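Local atomic coordinates of outer surface protein (Bacillus cereus ATCC 14579, PDB entry 1X7F), a protein that is functionally uncharacterised but probably acts as a 6-phospho-N-acetylmuramidase, hydrolysing sugar fragments derived from the bacterial cell wall. Residues D184-C189 against G242-V247; S200-T205 against K236-T241. All blocks are in the same frame, centred on the assembly; numbering follows the deposited sequence. Where two conformers were deposited one is given.

Interaction 1: residues D184-C189 against G242-V247; sequences DYFIRC and GLIDDV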
ATOM      1  N   ASP A 184      11.244  10.793   1.596  1.00 35.98           N
ATOM      2  CA  ASP A 184      10.760  12.147   1.889  1.00 37.11           C
ATOM      3  C   ASP A 184      10.176  12.840   0.650  1.00 36.68           C
ATOM      4  O   ASP A 184       9.180  13.552   0.759  1.00 37.87           O
ATOM      5  CB  ASP A 184      11.848  13.013   2.545  1.00 37.63           C
ATOM      6  CG  ASP A 184      12.185  12.571   3.978  1.00 40.67           C
ATOM      7  OD1 ASP A 184      11.345  11.945   4.681  1.00 43.42           O
ATOM      8  OD2 ASP A 184      13.294  12.834   4.493  1.00 45.31           O
ATOM      9  N   TYR A 185      10.799  12.637  -0.512  1.00 35.81           N
ATOM     10  CA  TYR A 185      10.291  13.200  -1.763  1.00 35.69           C
ATOM     11  C   TYR A 185       8.902  12.633  -2.084  1.00 35.30           C
ATOM     12  O   TYR A 185       7.981  13.380  -2.430  1.00 35.60           O
ATOM     13  CB  TYR A 185      11.286  12.971  -2.923  1.00 35.08           C
ATOM     14  CG  TYR A 185      10.807  13.471  -4.272  1.00 34.88           C
ATOM     15  CD1 TYR A 185      10.959  14.812  -4.634  1.00 33.86           C
ATOM     16  CD2 TYR A 185      10.200  12.604  -5.189  1.00 33.53           C
ATOM     17  CE1 TYR A 185      10.526  15.277  -5.863  1.00 32.57           C
ATOM     18  CE2 TYR A 185       9.752  13.063  -6.429  1.00 32.54           C
ATOM     19  CZ  TYR A 185       9.910  14.400  -6.753  1.00 34.19           C
ATOM     20  OH  TYR A 185       9.472  14.868  -7.969  1.00 34.13           O
ATOM     21  N   PHE A 186       8.771  11.310  -1.965  1.00 34.88           N
ATOM     22  CA  PHE A 186       7.520  10.589  -2.211  1.00 33.68           C
ATOM     23  C   PHE A 186       6.356  11.106  -1.358  1.00 34.26           C
ATOM     24  O   PHE A 186       5.216  11.200  -1.830  1.00 34.31           O
ATOM     25  CB  PHE A 186       7.750   9.095  -1.960  1.00 33.36           C
ATOM     26  CG  PHE A 186       6.486   8.293  -1.769  1.00 33.38           C
ATOM     27  CD1 PHE A 186       5.816   7.752  -2.866  1.00 32.53           C
ATOM     28  CD2 PHE A 186       5.970   8.078  -0.498  1.00 35.46           C
ATOM     29  CE1 PHE A 186       4.661   7.019  -2.699  1.00 32.14           C
ATOM     30  CE2 PHE A 186       4.801   7.334  -0.321  1.00 35.26           C
ATOM     31  CZ  PHE A 186       4.151   6.807  -1.427  1.00 35.08           C
ATOM     32  N   ILE A 187       6.653  11.428  -0.099  1.00 34.38           N
ATOM     33  CA  ILE A 187       5.672  11.989   0.825  1.00 33.78           C
ATOM     34  C   ILE A 187       5.252  13.407   0.422  1.00 33.88           C
ATOM     35  O   ILE A 187       4.059  13.695   0.368  1.00 34.76           O
ATOM     36  CB  ILE A 187       6.213  11.928   2.283  1.00 34.09           C
ATOM     37  CG1 ILE A 187       6.367  10.465   2.764  1.00 33.63           C
ATOM     38  CG2 ILE A 187       5.363  12.787   3.241  1.00 33.10           C
ATOM     39  CD1 ILE A 187       5.056   9.671   2.996  1.00 33.96           C
ATOM     40  N   ARG A 188       6.215  14.287   0.147  1.00 33.61           N
ATOM     41  CA  ARG A 188       5.897  15.640  -0.343  1.00 35.02           C
ATOM     42  C   ARG A 188       4.940  15.585  -1.543  1.00 35.08           C
ATOM     43  O   ARG A 188       3.927  16.283  -1.557  1.00 36.12           O
ATOM     44  CB  ARG A 188       7.163  16.444  -0.710  1.00 34.14           C
ATOM     45  CG  ARG A 188       7.984  16.933   0.486  1.00 35.38           C
ATOM     46  CD  ARG A 188       9.046  18.010   0.171  1.00 35.58           C
ATOM     47  NE  ARG A 188       9.904  17.670  -0.967  1.00 40.96           N
ATOM     48  CZ  ARG A 188      11.032  16.947  -0.904  1.00 44.35           C
ATOM     49  NH1 ARG A 188      11.481  16.467   0.254  1.00 45.51           N
ATOM     50  NH2 ARG A 188      11.728  16.712  -2.010  1.00 44.35           N
ATOM     51  N   CYS A 189       5.273  14.749  -2.528  1.00 35.19           N
ATOM     52  CA  CYS A 189       4.450  14.544  -3.724  1.00 35.14           C
ATOM     53  C   CYS A 189       3.037  14.104  -3.382  1.00 34.73           C
ATOM     54  O   CYS A 189       2.068  14.693  -3.855  1.00 34.03           O
ATOM     55  CB  CYS A 189       5.070  13.484  -4.641  1.00 35.57           C
ATOM     56  SG  CYS A 189       6.573  13.964  -5.507  1.00 35.34           S
ATOM     57  N   GLY A 242      -0.892   6.891   5.184  1.00 35.51           N
ATOM     58  CA  GLY A 242      -2.118   7.691   5.136  1.00 35.88           C
ATOM     59  C   GLY A 242      -2.260   8.556   3.886  1.00 36.59           C
ATOM     60  O   GLY A 242      -3.188   9.357   3.792  1.00 37.12           O
ATOM     61  N   LEU A 243      -1.351   8.407   2.923  1.00 36.80           N
ATOM     62  CA  LEU A 243      -1.321   9.316   1.772  1.00 37.61           C
ATOM     63  C   LEU A 243      -1.646   8.637   0.441  1.00 37.82           C
ATOM     64  O   LEU A 243      -1.679   9.294  -0.601  1.00 39.07           O
ATOM     65  CB  LEU A 243       0.039  10.037   1.685  1.00 37.26           C
ATOM     66  CG  LEU A 243       0.471  10.939   2.857  1.00 37.40           C
ATOM     67  CD1 LEU A 243       1.841  11.546   2.576  1.00 34.06           C
ATOM     68  CD2 LEU A 243      -0.555  12.043   3.199  1.00 32.46           C
ATOM     69  N   ILE A 244      -1.872   7.327   0.481  1.00 37.38           N
ATOM     70  CA  ILE A 244      -2.099   6.537  -0.720  1.00 37.28           C
ATOM     71  C   ILE A 244      -3.396   5.789  -0.533  1.00 37.88           C
ATOM     72  O   ILE A 244      -3.592   5.137   0.491  1.00 38.91           O
ATOM     73  CB  ILE A 244      -0.898   5.561  -1.010  1.00 37.93           C
ATOM     74  CG1 ILE A 244       0.415   6.331  -1.263  1.00 37.08           C
ATOM     75  CG2 ILE A 244      -1.195   4.621  -2.200  1.00 36.64           C
ATOM     76  CD1 ILE A 244       0.418   7.236  -2.560  1.00 35.25           C
ATOM     77  N   ASP A 245      -4.288   5.914  -1.511  1.00 37.09           N
ATOM     78  CA  ASP A 245      -5.562   5.207  -1.500  1.00 37.09           C
ATOM     79  C   ASP A 245      -5.478   3.858  -2.203  1.00 36.36           C
ATOM     80  O   ASP A 245      -5.894   2.847  -1.647  1.00 35.70           O
ATOM     81  CB  ASP A 245      -6.658   6.069  -2.143  1.00 36.71           C
ATOM     82  CG  ASP A 245      -6.702   7.461  -1.558  1.00 38.60           C
ATOM     83  OD1 ASP A 245      -6.732   7.589  -0.314  1.00 40.52           O
ATOM     84  OD2 ASP A 245      -6.695   8.490  -2.255  1.00 40.94           O
ATOM     85  N   ASP A 246      -4.941   3.848  -3.423  1.00 35.44           N
ATOM     86  CA  ASP A 246      -4.939   2.643  -4.251  1.00 35.28           C
ATOM     87  C   ASP A 246      -3.542   2.045  -4.409  1.00 35.50           C
ATOM     88  O   ASP A 246      -2.569   2.763  -4.645  1.00 35.96           O
ATOM     89  CB  ASP A 246      -5.578   2.933  -5.628  1.00 34.70           C
ATOM     90  CG  ASP A 246      -7.042   3.349  -5.521  1.00 35.11           C
ATOM     91  OD1 ASP A 246      -7.597   3.331  -4.395  1.00 37.91           O
ATOM     92  OD2 ASP A 246      -7.737   3.698  -6.500  1.00 34.75           O
ATOM     93  N   VAL A 247      -3.452   0.725  -4.275  1.00 35.54           N
ATOM     94  CA  VAL A 247      -2.174   0.034  -4.408  1.00 35.77           C
ATOM     95  C   VAL A 247      -2.231  -0.849  -5.660  1.00 36.15           C
ATOM     96  O   VAL A 247      -3.080  -1.729  -5.768  1.00 35.88           O
ATOM     97  CB  VAL A 247      -1.812  -0.758  -3.107  1.00 36.07           C
ATOM     98  CG1 VAL A 247      -0.599  -1.653  -3.315  1.00 35.95           C
ATOM     99  CG2 VAL A 247      -1.564   0.204  -1.947  1.00 36.03           C
TER
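F186 and I187, consecutive residues on one turn of helix 183-195, each meet one side chain of the loop that leads into strand 246-249, and both meetings are apolar. The first pairs the far end of the F186 ring with I244. CZ lies 3.8 Å from I244 CG1 and 3.9 Å from I244 CD1, so both carbons of the isoleucine's longer branch bear on a single ring atom, coming in obliquely to the ring. F186 reaches this position because its CG is anti to the backbone N (chi1 163°), which swings the ring out from the helix flank. The second pair is I187 and L243, whose side chains run at about a right angle to each other. L243 CD1, at the extended end of its chain (chi2 180°), rests against two methyls of I187: CD1 at 3.7 Å and CG2 at 3.8 Å.

No hydrogen bond joins the two segments directly, and their backbones stay apart, with 7.5 Å between CA of I187 and CA of L243. Polar links form alongside instead: K194, farther along the same helix, bonds to the carbonyl oxygen of G242, the residue of positive phi that ends the helical path of 231-240. L243 also packs on S190, E191 and K194, so this one side chain lies against the helix over nearly two turns.

Helix 183-195 of the outer layer is thereby joined to the alpha-to-beta turn that carries the chain from helix 231-240 into strand 246-249, at the N-terminal end of the strands of a beta/alpha (TIM-type) barrel.

Interaction 2: residues S200-T205 against K236-T241; sequences SAAFIT and KHLWAT
L238 is the one residue of helix 236-240 that reaches strand 201-204, and it fits between A202 and I204, two strand residues whose CB atoms point toward the helix. The tight part is at L238 CD1. This methyl comes within 3.5 Å of I204 CG2, closer than carbons usually pack, and within 3.9 Å of A202 CB. L238 CD2 lies farther from the strand, 4.2 Å from A202 CB, and is turned toward F186. The extended leucine chain carries CD1 out across the gap between the helix and strand axes, which are 9.9 Å apart at their closest. On the strand, I204 has CG1 between its backbone N and carbonyl carbon (chi1 66°), leaving CG2 beside the N to meet the leucine. F203 points the other way.

Away from this buried apolar core the contact slackens. K236, A240 and T241 are partly exposed and touch nothing on the strand, and K236 turns to E368 and the backbone of Q271 instead. At the end of the segment the T241 hydroxyl donates a 2.6 Å hydrogen bond from OG1 to L238 O, with a C=O...OG1 angle of 143°. The same OG1 also bonds to the backbone N of L243, linking L238 to the chain that leads on to strand 246-249.

Strand and helix run nearly antiparallel, at 162°, as expected of a strand and the helix that follows it in a beta/alpha barrel. Strand 246-249 lies beside strand 201-204, with V247 packing on both L238 and I204, while F186 of helix 183-195 covers L238 from another quarter.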
ATOM      1  N   SER A 200      -5.276   9.176  -4.713  0.50 35.45           N
ATOM      2  CA  SER A 200      -3.894   8.858  -5.062  0.50 34.74           C
ATOM      3  C   SER A 200      -3.681   7.362  -5.189  0.50 34.63           C
ATOM      4  O   SER A 200      -4.440   6.564  -4.637  0.50 34.76           O
ATOM      5  CB  SER A 200      -2.923   9.435  -4.033  0.50 34.73           C
ATOM      6  OG  SER A 200      -3.202   8.922  -2.749  0.50 33.55           O
ATOM      7  N   ALA A 201      -2.641   6.998  -5.928  1.00 34.32           N
ATOM      8  CA  ALA A 201      -2.246   5.614  -6.098  1.00 34.03           C
ATOM      9  C   ALA A 201      -0.726   5.541  -6.314  1.00 34.27           C
ATOM     10  O   ALA A 201      -0.105   6.491  -6.796  1.00 33.35           O
ATOM     11  CB  ALA A 201      -3.012   4.984  -7.293  1.00 33.27           C
ATOM     12  N   ALA A 202      -0.139   4.409  -5.938  1.00 34.61           N
ATOM     13  CA  ALA A 202       1.264   4.116  -6.222  1.00 35.72           C
ATOM     14  C   ALA A 202       1.393   2.640  -6.591  1.00 36.01           C
ATOM     15  O   ALA A 202       0.451   1.841  -6.389  1.00 36.08           O
ATOM     16  CB  ALA A 202       2.163   4.450  -5.003  1.00 34.35           C
ATOM     17  N   PHE A 203       2.575   2.287  -7.082  1.00 35.74           N
ATOM     18  CA  PHE A 203       2.867   0.950  -7.596  1.00 36.00           C
ATOM     19  C   PHE A 203       3.752   0.131  -6.669  1.00 35.86           C
ATOM     20  O   PHE A 203       4.711   0.643  -6.073  1.00 36.03           O
ATOM     21  CB  PHE A 203       3.581   1.058  -8.938  1.00 35.21           C
ATOM     22  CG  PHE A 203       2.685   1.444 -10.090  1.00 37.01           C
ATOM     23  CD1 PHE A 203       2.711   2.743 -10.609  1.00 36.34           C
ATOM     24  CD2 PHE A 203       1.843   0.502 -10.681  1.00 33.65           C
ATOM     25  CE1 PHE A 203       1.921   3.082 -11.708  1.00 34.47           C
ATOM     26  CE2 PHE A 203       1.052   0.837 -11.765  1.00 33.54           C
ATOM     27  CZ  PHE A 203       1.087   2.131 -12.273  1.00 35.45           C
ATOM     28  N   ILE A 204       3.422  -1.150  -6.562  1.00 36.22           N
ATOM     29  CA  ILE A 204       4.272  -2.123  -5.894  1.00 34.89           C
ATOM     30  C   ILE A 204       4.690  -3.194  -6.899  1.00 35.24           C
ATOM     31  O   ILE A 204       4.099  -3.329  -7.976  1.00 34.49           O
ATOM     32  CB  ILE A 204       3.546  -2.761  -4.681  1.00 35.98           C
ATOM     33  CG1 ILE A 204       2.342  -3.615  -5.126  1.00 36.23           C
ATOM     34  CG2 ILE A 204       3.191  -1.690  -3.649  1.00 31.95           C
ATOM     35  CD1 ILE A 204       1.649  -4.343  -3.981  1.00 34.58           C
ATOM     36  N   THR A 205       5.713  -3.958  -6.547  1.00 35.57           N
ATOM     37  CA  THR A 205       6.261  -4.933  -7.470  1.00 35.53           C
ATOM     38  C   THR A 205       6.117  -6.372  -6.983  1.00 36.09           C
ATOM     39  O   THR A 205       6.356  -6.690  -5.808  1.00 36.46           O
ATOM     40  CB  THR A 205       7.722  -4.584  -7.801  1.00 35.32           C
ATOM     41  OG1 THR A 205       8.195  -5.424  -8.864  1.00 37.78           O
ATOM     42  CG2 THR A 205       8.656  -4.884  -6.627  1.00 34.66           C
ATOM     43  N   LYS A 236       1.202  -2.717   2.696  1.00 35.02           N
ATOM     44  CA  LYS A 236       1.071  -2.268   4.077  1.00 35.21           C
ATOM     45  C   LYS A 236       1.705  -0.893   4.234  1.00 34.98           C
ATOM     46  O   LYS A 236       1.107   0.016   4.796  1.00 35.94           O
ATOM     47  CB  LYS A 236       1.749  -3.253   5.053  1.00 34.88           C
ATOM     48  CG  LYS A 236       0.957  -4.526   5.384  1.00 36.23           C
ATOM     49  CD  LYS A 236       1.760  -5.411   6.379  1.00 35.48           C
ATOM     50  CE  LYS A 236       1.066  -6.730   6.637  1.00 33.01           C
ATOM     51  NZ  LYS A 236       1.535  -7.394   7.882  1.00 34.29           N
ATOM     52  N   HIS A 237       2.923  -0.739   3.727  1.00 34.93           N
ATOM     53  CA  HIS A 237       3.626   0.515   3.874  1.00 34.73           C
ATOM     54  C   HIS A 237       2.886   1.689   3.213  1.00 34.80           C
ATOM     55  O   HIS A 237       2.620   2.699   3.871  1.00 36.49           O
ATOM     56  CB  HIS A 237       5.062   0.383   3.376  1.00 34.59           C
ATOM     57  CG  HIS A 237       5.898   1.597   3.630  1.00 33.00           C
ATOM     58  ND1 HIS A 237       7.076   1.840   2.960  1.00 34.11           N
ATOM     59  CD2 HIS A 237       5.729   2.634   4.482  1.00 29.16           C
ATOM     60  CE1 HIS A 237       7.599   2.973   3.386  1.00 30.46           C
ATOM     61  NE2 HIS A 237       6.800   3.475   4.308  1.00 29.75           N
ATOM     62  N   LEU A 238       2.536   1.545   1.940  1.00 33.92           N
ATOM     63  CA  LEU A 238       1.789   2.585   1.208  1.00 34.68           C
ATOM     64  C   LEU A 238       0.506   3.058   1.921  1.00 34.34           C
ATOM     65  O   LEU A 238       0.256   4.264   2.028  1.00 35.17           O
ATOM     66  CB  LEU A 238       1.475   2.119  -0.220  1.00 33.76           C
ATOM     67  CG  LEU A 238       2.673   1.909  -1.159  1.00 35.18           C
ATOM     68  CD1 LEU A 238       2.211   1.471  -2.530  1.00 33.50           C
ATOM     69  CD2 LEU A 238       3.509   3.168  -1.265  1.00 34.26           C
ATOM     70  N   TRP A 239      -0.286   2.112   2.410  1.00 33.43           N
ATOM     71  CA  TRP A 239      -1.501   2.430   3.145  1.00 34.42           C
ATOM     72  C   TRP A 239      -1.217   3.031   4.512  1.00 34.68           C
ATOM     73  O   TRP A 239      -1.966   3.896   4.963  1.00 35.10           O
ATOM     74  CB  TRP A 239      -2.429   1.211   3.282  1.00 34.46           C
ATOM     75  CG  TRP A 239      -3.167   0.830   2.013  1.00 35.10           C
ATOM     76  CD1 TRP A 239      -3.738   1.681   1.101  1.00 34.73           C
ATOM     77  CD2 TRP A 239      -3.468  -0.500   1.557  1.00 36.68           C
ATOM     78  NE1 TRP A 239      -4.339   0.963   0.093  1.00 36.59           N
ATOM     79  CE2 TRP A 239      -4.193  -0.377   0.349  1.00 36.53           C
ATOM     80  CE3 TRP A 239      -3.191  -1.790   2.046  1.00 36.60           C
ATOM     81  CZ2 TRP A 239      -4.630  -1.488  -0.385  1.00 34.98           C
ATOM     82  CZ3 TRP A 239      -3.631  -2.893   1.316  1.00 35.95           C
ATOM     83  CH2 TRP A 239      -4.323  -2.730   0.104  1.00 34.79           C
ATOM     84  N   ALA A 240      -0.143   2.588   5.171  1.00 34.53           N
ATOM     85  CA  ALA A 240       0.222   3.141   6.493  1.00 34.15           C
ATOM     86  C   ALA A 240       0.678   4.607   6.463  1.00 34.01           C
ATOM     87  O   ALA A 240       0.629   5.276   7.483  1.00 34.28           O
ATOM     88  CB  ALA A 240       1.280   2.257   7.207  1.00 33.35           C
ATOM     89  N   THR A 241       1.141   5.101   5.312  1.00 34.98           N
ATOM     90  CA  THR A 241       1.523   6.523   5.199  1.00 34.72           C
ATOM     91  C   THR A 241       0.303   7.432   5.416  1.00 35.17           C
ATOM     92  O   THR A 241       0.439   8.584   5.818  1.00 35.57           O
ATOM     93  CB  THR A 241       2.193   6.853   3.831  1.00 34.32           C
ATOM     94  OG1 THR A 241       1.277   6.578   2.765  1.00 35.57           O
ATOM     95  CG2 THR A 241       3.423   5.952   3.535  1.00 31.76           C
TER

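How the interactions relate
Interactions 1 and 2 have centres about 7 Å apart: interaction 2 lies within one beta/alpha unit, and interaction 1 links the helix before that unit to the turn after it. S200 joins them directly: its N lies 2.9 Å from D245 OD2 and, in one conformer, its OG 2.7 Å from L243 O, both probable hydrogen bonds. Beyond that point strands 201-204 and 246-249 run side by side. The apolar parts are also continuous, since I244 packs on A202 and T241 on I187. The S200 link is at the N-terminal end of strand 201-204, whereas barrel enzymes place their active sites at the C-terminal strand ends, so it is probably remote from any catalytic pocket.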